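Long-range contacts in uncharacterized protein (Escherichia coli O157:H7, PDB 4ZV9), which is of unknown function but belongs to the dienelactone hydrolase family of the alpha/beta-hydrolase fold, and probably hydrolyses ester or lactone bonds: residues A[152-156]-A[180-184]; A[167-171]-A[196-200]. All blocks are in the same frame, centred on the assembly; numbering follows the deposited sequence.

Interaction 1: residues A[152-156]-A[180-184]; sequences FYGRQ and INEGW
Q156 reaches across to I180, and its amide donates from NE2 to the I180 carbonyl oxygen, O, at 2.9 Å. Two loops of an alpha/beta hydrolase meet here, both at the carboxyl ends of parallel strands, the end of the sheet where this fold places its active site. Residues 152-156 leave strand 148-151, while 180-184 lead from the short helix 178-181 into helix 184-193. The bond is bent, with 138° at the hydrogen, and NE2 comes from above the plane of the carbonyl. G183 N reaches the same oxygen from the opposite face at 3.2 Å from I180 O, so two donors share it. On the glutamine side the geometry is flatter: I180 O lies close to the plane of the Q156 amide. A bend at chi2 (-59°) curls the Q156 chain back over the turn, laying CG against the G183 carbonyl oxygen, O, at 3.6 Å. The Q156 side chain crosses that of W184 at about a right angle, the amide and ring planes 41° apart. NE2 also comes near W184 N, but both are donors and do not bond; W184 N is instead taken by N181 O in the type I turn 181-184.

I180 supplies the apolar half. Its CD1 rests 3.7 Å from the backbone N of R155, and its CG2 lies 3.6 Å from G154 O, so the branched side chain packs on peptide groups while R155 points its own CB away.

Further out, F173 of strand 169-174 touches Q156, I180 and W184, and R155 O accepts from N137 ND2. Y153 turns from the contact toward H208 and F210; its OH bonds H211 N, and F152 CB sits over the centre of the Y153 ring, 3.9 Å above its plane.

Interaction 2: residues A[167-171]-A[196-200]; sequences APLLL and KVYEA
V197 O is held by two donors: L169 N, at 3.1 Å from it in a nearly straight bond, and a water that also donates to A167 O, 2.8 Å from the water oxygen. The water thus ties the two chains together just ahead of the regular ladder, where P168 CA adds a CH...O contact to V197 O. Strands 169-171 and 198-200 then run parallel, only 4° apart, as neighbouring strands of a beta-alpha-beta crossover in the alpha/beta-hydrolase fold. E199 bonds through both its backbone N and its backbone O: E199 N gives to L169 O at 2.9 Å, and E199 O takes L171 N at 2.9 Å, each donor lying nearly in line with the C=O bond. L169 O is also approached by Y198 CA, at 3.1 Å, a further CH...O contact.

Side chains pair across the ladder. L169 CB and Y198 CB meet 4.0 Å apart. A chi1 of 77° sets Y198 CG between its backbone N and carbonyl carbon; K196 O lies in plane at the ring edge. L171 CD1 tucks beside this tyrosine, 4.3 Å from Y198 CB. The other face carries L170 and E199: chi1 of 173° swings L170 CG anti to its N, bringing CD1 to 4.1 Å from E199 CB. P168 CB and V197 CG1 close the start of the pair.

Strand 148-151 flanks the far side of 169-171, A149 sharing backbone bonds with P168 and L170. Helix 184-193 covers the L169, L171 and Y198 face, where Y187 meets both leucines and E188 binds Y198 OH, while W233 of helix 220-237 packs on L170 and E199 across the sheet.

Both contacts involve the chain running from strand 169-174 through helices 178-181 and 184-193 to strand 198-203. Interaction 2 pairs the two strands themselves through regular backbone bonds, with leucines buried in the sheet and V197 exposed at its start. Interaction 1 joins connecting loops instead, relying on one glutamine side-chain bond and a packed isoleucine, with R155 on the surface and Y153 buried. Neither is wholly core. Their centres lie about 13 Å apart, yet W184 spans them: its indole packs on the strand pair, CZ2 lying 3.3 Å from A200 CB and CZ3 4.0 Å from L171 CD2.

Interaction 1: residues A[152-156]-A[180-184]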
ATOM      1  N   PHE A 152       3.393  -5.198  -3.235  1.00 29.97           N
ATOM      2  CA  PHE A 152       3.062  -5.948  -4.438  1.00 30.06           C
ATOM      3  C   PHE A 152       3.966  -5.453  -5.572  1.00 31.34           C
ATOM      4  O   PHE A 152       3.933  -4.259  -5.939  1.00 31.07           O
ATOM      5  CB  PHE A 152       1.628  -5.736  -4.865  1.00 29.27           C
ATOM      6  CG  PHE A 152       0.605  -6.482  -4.057  1.00 29.83           C
ATOM      7  CD1 PHE A 152       0.265  -6.070  -2.784  1.00 31.88           C
ATOM      8  CD2 PHE A 152      -0.118  -7.514  -4.632  1.00 31.57           C
ATOM      9  CE1 PHE A 152      -0.730  -6.717  -2.069  1.00 31.94           C
ATOM     10  CE2 PHE A 152      -1.106  -8.168  -3.927  1.00 32.89           C
ATOM     11  CZ  PHE A 152      -1.407  -7.773  -2.634  1.00 34.01           C
ATOM     12  N   TYR A 153       4.739  -6.376  -6.145  1.00 34.22           N
ATOM     13  CA  TYR A 153       5.612  -6.113  -7.302  1.00 35.12           C
ATOM     14  C   TYR A 153       6.157  -4.703  -7.339  1.00 33.73           C
ATOM     15  O   TYR A 153       5.927  -3.958  -8.288  1.00 31.12           O
ATOM     16  CB  TYR A 153       4.935  -6.513  -8.632  1.00 35.99           C
ATOM     17  CG  TYR A 153       3.431  -6.339  -8.654  1.00 33.94           C
ATOM     18  CD1 TYR A 153       2.844  -5.092  -8.856  1.00 32.23           C
ATOM     19  CD2 TYR A 153       2.602  -7.441  -8.527  1.00 34.76           C
ATOM     20  CE1 TYR A 153       1.461  -4.952  -8.915  1.00 32.25           C
ATOM     21  CE2 TYR A 153       1.232  -7.313  -8.571  1.00 32.96           C
ATOM     22  CZ  TYR A 153       0.663  -6.070  -8.767  1.00 31.99           C
ATOM     23  OH  TYR A 153      -0.700  -5.982  -8.783  1.00 27.51           O
ATOM     24  N   GLY A 154       6.927  -4.371  -6.306  1.00 35.65           N
ATOM     25  CA  GLY A 154       7.548  -3.054  -6.166  1.00 35.58           C
ATOM     26  C   GLY A 154       9.028  -3.090  -5.889  1.00 35.75           C
ATOM     27  O   GLY A 154       9.592  -4.139  -5.545  1.00 36.04           O
ATOM     28  N   ARG A 155       9.663  -1.935  -6.063  1.00 38.70           N
ATOM     29  CA  ARG A 155      11.106  -1.796  -5.830  1.00 44.14           C
ATOM     30  C   ARG A 155      11.519  -2.268  -4.436  1.00 41.78           C
ATOM     31  O   ARG A 155      10.875  -1.975  -3.440  1.00 34.60           O
ATOM     32  CB  ARG A 155      11.584  -0.355  -6.009  1.00 51.23           C
ATOM     33  CG  ARG A 155      12.203  -0.088  -7.378  1.00 65.48           C
ATOM     34  CD  ARG A 155      12.483   1.399  -7.617  1.00 74.15           C
ATOM     35  NE  ARG A 155      13.073   2.022  -6.444  1.00 88.13           N
ATOM     36  CZ  ARG A 155      13.248   3.331  -6.291  1.00 95.48           C
ATOM     37  NH1 ARG A 155      12.866   4.190  -7.233  1.00 96.02           N
ATOM     38  NH2 ARG A 155      13.804   3.782  -5.177  1.00101.22           N
ATOM     39  N   GLN A 156      12.644  -2.955  -4.391  1.00 40.33           N
ATOM     40  CA  GLN A 156      13.173  -3.511  -3.159  1.00 44.24           C
ATOM     41  C   GLN A 156      13.712  -2.388  -2.263  1.00 43.16           C
ATOM     42  O   GLN A 156      13.920  -1.274  -2.718  1.00 42.94           O
ATOM     43  CB  GLN A 156      14.328  -4.464  -3.494  1.00 47.01           C
ATOM     44  CG  GLN A 156      14.126  -5.345  -4.721  1.00 53.10           C
ATOM     45  CD  GLN A 156      12.910  -6.252  -4.665  1.00 56.38           C
ATOM     46  OE1 GLN A 156      12.242  -6.371  -3.641  1.00 57.32           O
ATOM     47  NE2 GLN A 156      12.641  -6.928  -5.773  1.00 57.28           N
ATOM     48  N   ILE A 180      11.712  -5.987 -11.668  1.00 54.97           N
ATOM     49  CA  ILE A 180      11.623  -6.009 -10.201  1.00 55.32           C
ATOM     50  C   ILE A 180      12.307  -7.225  -9.613  1.00 53.01           C
ATOM     51  O   ILE A 180      13.061  -7.124  -8.634  1.00 53.97           O
ATOM     52  CB  ILE A 180      10.155  -6.007  -9.744  1.00 52.18           C
ATOM     53  CG1 ILE A 180       9.522  -4.654 -10.032  1.00 50.24           C
ATOM     54  CG2 ILE A 180      10.015  -6.373  -8.277  1.00 46.66           C
ATOM     55  CD1 ILE A 180      10.212  -3.476  -9.382  1.00 52.85           C
ATOM     56  N   ASN A 181      12.051  -8.379 -10.211  1.00 55.61           N
ATOM     57  CA  ASN A 181      12.650  -9.630  -9.735  1.00 59.29           C
ATOM     58  C   ASN A 181      14.176  -9.625  -9.716  1.00 61.60           C
ATOM     59  O   ASN A 181      14.782 -10.319  -8.905  1.00 65.93           O
ATOM     60  CB  ASN A 181      12.142 -10.810 -10.570  1.00 59.26           C
ATOM     61  CG  ASN A 181      10.642 -11.019 -10.440  1.00 55.94           C
ATOM     62  OD1 ASN A 181       9.986 -10.412  -9.588  1.00 54.63           O
ATOM     63  ND2 ASN A 181      10.096 -11.898 -11.268  1.00 53.08           N
ATOM     64  N   GLU A 182      14.792  -8.859 -10.611  1.00 67.59           N
ATOM     65  CA  GLU A 182      16.260  -8.760 -10.688  1.00 75.33           C
ATOM     66  C   GLU A 182      16.873  -8.399  -9.351  1.00 64.82           C
ATOM     67  O   GLU A 182      17.938  -8.879  -9.012  1.00 59.40           O
ATOM     68  CB  GLU A 182      16.650  -7.627 -11.641  1.00 86.57           C
ATOM     69  CG  GLU A 182      17.927  -7.844 -12.421  1.00105.65           C
ATOM     70  CD  GLU A 182      18.137  -6.757 -13.462  1.00124.33           C
ATOM     71  OE1 GLU A 182      17.297  -5.824 -13.537  1.00130.01           O
ATOM     72  OE2 GLU A 182      19.121  -6.854 -14.224  1.00128.12           O
ATOM     73  N   GLY A 183      16.206  -7.510  -8.623  1.00 57.95           N
ATOM     74  CA  GLY A 183      16.707  -7.054  -7.330  1.00 58.94           C
ATOM     75  C   GLY A 183      16.311  -7.891  -6.123  1.00 56.25           C
ATOM     76  O   GLY A 183      16.834  -7.686  -5.027  1.00 56.91           O
ATOM     77  N   TRP A 184      15.414  -8.853  -6.313  1.00 57.18           N
ATOM     78  CA  TRP A 184      14.943  -9.675  -5.196  1.00 54.59           C
ATOM     79  C   TRP A 184      16.035 -10.506  -4.505  1.00 53.46           C
ATOM     80  O   TRP A 184      16.130 -10.483  -3.282  1.00 48.95           O
ATOM     81  CB  TRP A 184      13.725 -10.519  -5.596  1.00 54.53           C
ATOM     82  CG  TRP A 184      13.300 -11.541  -4.578  1.00 55.74           C
ATOM     83  CD1 TRP A 184      13.135 -12.876  -4.797  1.00 60.05           C
ATOM     84  CD2 TRP A 184      13.036 -11.331  -3.175  1.00 54.20           C
ATOM     85  NE1 TRP A 184      12.764 -13.507  -3.632  1.00 59.11           N
ATOM     86  CE2 TRP A 184      12.697 -12.587  -2.622  1.00 55.07           C
ATOM     87  CE3 TRP A 184      13.050 -10.209  -2.336  1.00 52.54           C
ATOM     88  CZ2 TRP A 184      12.376 -12.756  -1.267  1.00 53.30           C
ATOM     89  CZ3 TRP A 184      12.719 -10.375  -0.984  1.00 48.98           C
ATOM     90  CH2 TRP A 184      12.388 -11.639  -0.470  1.00 52.65           C
TER

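Interaction 2: residues A[167-171]-A[196-200]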
ATOM      1  N   ALA A 167       9.296  -4.229  10.640  1.00 32.75           N
ATOM      2  CA  ALA A 167       7.984  -4.693  10.221  1.00 32.86           C
ATOM      3  C   ALA A 167       8.089  -6.012   9.454  1.00 33.47           C
ATOM      4  O   ALA A 167       8.878  -6.122   8.510  1.00 32.07           O
ATOM      5  CB  ALA A 167       7.323  -3.654   9.324  1.00 31.78           C
ATOM      6  N   PRO A 168       7.276  -7.009   9.850  1.00 34.06           N
ATOM      7  CA  PRO A 168       7.187  -8.259   9.091  1.00 34.95           C
ATOM      8  C   PRO A 168       6.739  -7.984   7.662  1.00 32.05           C
ATOM      9  O   PRO A 168       5.749  -7.275   7.458  1.00 29.56           O
ATOM     10  CB  PRO A 168       6.118  -9.053   9.844  1.00 35.63           C
ATOM     11  CG  PRO A 168       6.207  -8.553  11.241  1.00 38.02           C
ATOM     12  CD  PRO A 168       6.534  -7.088  11.123  1.00 36.10           C
ATOM     13  N   LEU A 169       7.475  -8.533   6.703  1.00 31.89           N
ATOM     14  CA  LEU A 169       7.255  -8.269   5.273  1.00 33.37           C
ATOM     15  C   LEU A 169       6.606  -9.423   4.542  1.00 34.55           C
ATOM     16  O   LEU A 169       7.066 -10.569   4.651  1.00 34.92           O
ATOM     17  CB  LEU A 169       8.598  -8.022   4.591  1.00 35.50           C
ATOM     18  CG  LEU A 169       9.264  -6.674   4.792  1.00 36.38           C
ATOM     19  CD1 LEU A 169      10.724  -6.781   4.377  1.00 37.79           C
ATOM     20  CD2 LEU A 169       8.537  -5.633   3.968  1.00 36.94           C
ATOM     21  N   LEU A 170       5.559  -9.123   3.787  1.00 32.44           N
ATOM     22  CA  LEU A 170       4.927 -10.102   2.916  1.00 33.97           C
ATOM     23  C   LEU A 170       5.114  -9.548   1.521  1.00 33.52           C
ATOM     24  O   LEU A 170       4.514  -8.530   1.177  1.00 34.55           O
ATOM     25  CB  LEU A 170       3.441 -10.289   3.236  1.00 33.60           C
ATOM     26  CG  LEU A 170       2.668 -11.170   2.250  1.00 35.65           C
ATOM     27  CD1 LEU A 170       3.214 -12.595   2.199  1.00 37.89           C
ATOM     28  CD2 LEU A 170       1.195 -11.181   2.618  1.00 35.42           C
ATOM     29  N   LEU A 171       5.931 -10.215   0.707  1.00 34.38           N
ATOM     30  CA  LEU A 171       6.215  -9.712  -0.629  1.00 34.05           C
ATOM     31  C   LEU A 171       5.587 -10.573  -1.732  1.00 36.75           C
ATOM     32  O   LEU A 171       5.725 -11.799  -1.735  1.00 36.90           O
ATOM     33  CB  LEU A 171       7.721  -9.591  -0.859  1.00 35.23           C
ATOM     34  CG  LEU A 171       8.479  -8.821   0.228  1.00 35.24           C
ATOM     35  CD1 LEU A 171       9.107  -9.782   1.230  1.00 37.18           C
ATOM     36  CD2 LEU A 171       9.568  -7.952  -0.362  1.00 36.26           C
ATOM     37  N   LYS A 196      15.512 -11.258   9.495  1.00 47.49           N
ATOM     38  CA  LYS A 196      14.253 -10.526   9.406  1.00 46.29           C
ATOM     39  C   LYS A 196      13.081 -11.446   9.100  1.00 43.77           C
ATOM     40  O   LYS A 196      13.245 -12.482   8.459  1.00 44.02           O
ATOM     41  CB  LYS A 196      14.348  -9.435   8.341  1.00 46.59           C
ATOM     42  CG  LYS A 196      15.452  -8.418   8.601  1.00 44.59           C
ATOM     43  CD  LYS A 196      15.272  -7.712   9.939  1.00 42.30           C
ATOM     44  CE  LYS A 196      16.358  -6.676  10.162  1.00 41.41           C
ATOM     45  NZ  LYS A 196      16.204  -5.981  11.471  1.00 40.29           N
ATOM     46  N   VAL A 197      11.908 -11.071   9.607  1.00 41.51           N
ATOM     47  CA  VAL A 197      10.687 -11.845   9.418  1.00 41.10           C
ATOM     48  C   VAL A 197      10.104 -11.455   8.075  1.00 39.85           C
ATOM     49  O   VAL A 197       9.780 -10.284   7.856  1.00 38.47           O
ATOM     50  CB  VAL A 197       9.662 -11.571  10.552  1.00 41.81           C
ATOM     51  CG1 VAL A 197       8.321 -12.253  10.278  1.00 42.05           C
ATOM     52  CG2 VAL A 197      10.223 -12.039  11.896  1.00 41.98           C
ATOM     53  N   TYR A 198       9.968 -12.425   7.173  1.00 41.75           N
ATOM     54  CA  TYR A 198       9.360 -12.163   5.878  1.00 40.24           C
ATOM     55  C   TYR A 198       8.832 -13.439   5.249  1.00 43.18           C
ATOM     56  O   TYR A 198       9.227 -14.538   5.627  1.00 40.50           O
ATOM     57  CB  TYR A 198      10.379 -11.536   4.913  1.00 39.87           C
ATOM     58  CG  TYR A 198      11.357 -12.542   4.338  1.00 42.91           C
ATOM     59  CD1 TYR A 198      12.468 -12.952   5.063  1.00 42.49           C
ATOM     60  CD2 TYR A 198      11.152 -13.107   3.086  1.00 42.47           C
ATOM     61  CE1 TYR A 198      13.348 -13.887   4.556  1.00 44.19           C
ATOM     62  CE2 TYR A 198      12.037 -14.045   2.562  1.00 43.51           C
ATOM     63  CZ  TYR A 198      13.128 -14.427   3.303  1.00 44.98           C
ATOM     64  OH  TYR A 198      14.009 -15.359   2.795  1.00 48.24           O
ATOM     65  N   GLU A 199       7.917 -13.271   4.299  1.00 40.57           N
ATOM     66  CA  GLU A 199       7.467 -14.365   3.435  1.00 44.82           C
ATOM     67  C   GLU A 199       7.373 -13.750   2.052  1.00 42.37           C
ATOM     68  O   GLU A 199       6.909 -12.616   1.909  1.00 35.24           O
ATOM     69  CB  GLU A 199       6.112 -14.948   3.840  1.00 48.15           C
ATOM     70  CG  GLU A 199       6.140 -15.772   5.113  1.00 55.03           C
ATOM     71  CD  GLU A 199       4.807 -16.433   5.426  1.00 59.02           C
ATOM     72  OE1 GLU A 199       3.914 -16.470   4.551  1.00 63.03           O
ATOM     73  OE2 GLU A 199       4.653 -16.935   6.557  1.00 67.12           O
ATOM     74  N   ALA A 200       7.854 -14.473   1.045  1.00 42.84           N
ATOM     75  CA  ALA A 200       7.818 -13.963  -0.321  1.00 44.01           C
ATOM     76  C   ALA A 200       7.239 -15.015  -1.228  1.00 45.18           C
ATOM     77  O   ALA A 200       7.510 -16.200  -1.067  1.00 46.36           O
ATOM     78  CB  ALA A 200       9.205 -13.569  -0.790  1.00 43.52           C
TER
HETATM   79  O   HOH W   1      11.102  -7.787   8.538  1.00 30.79           O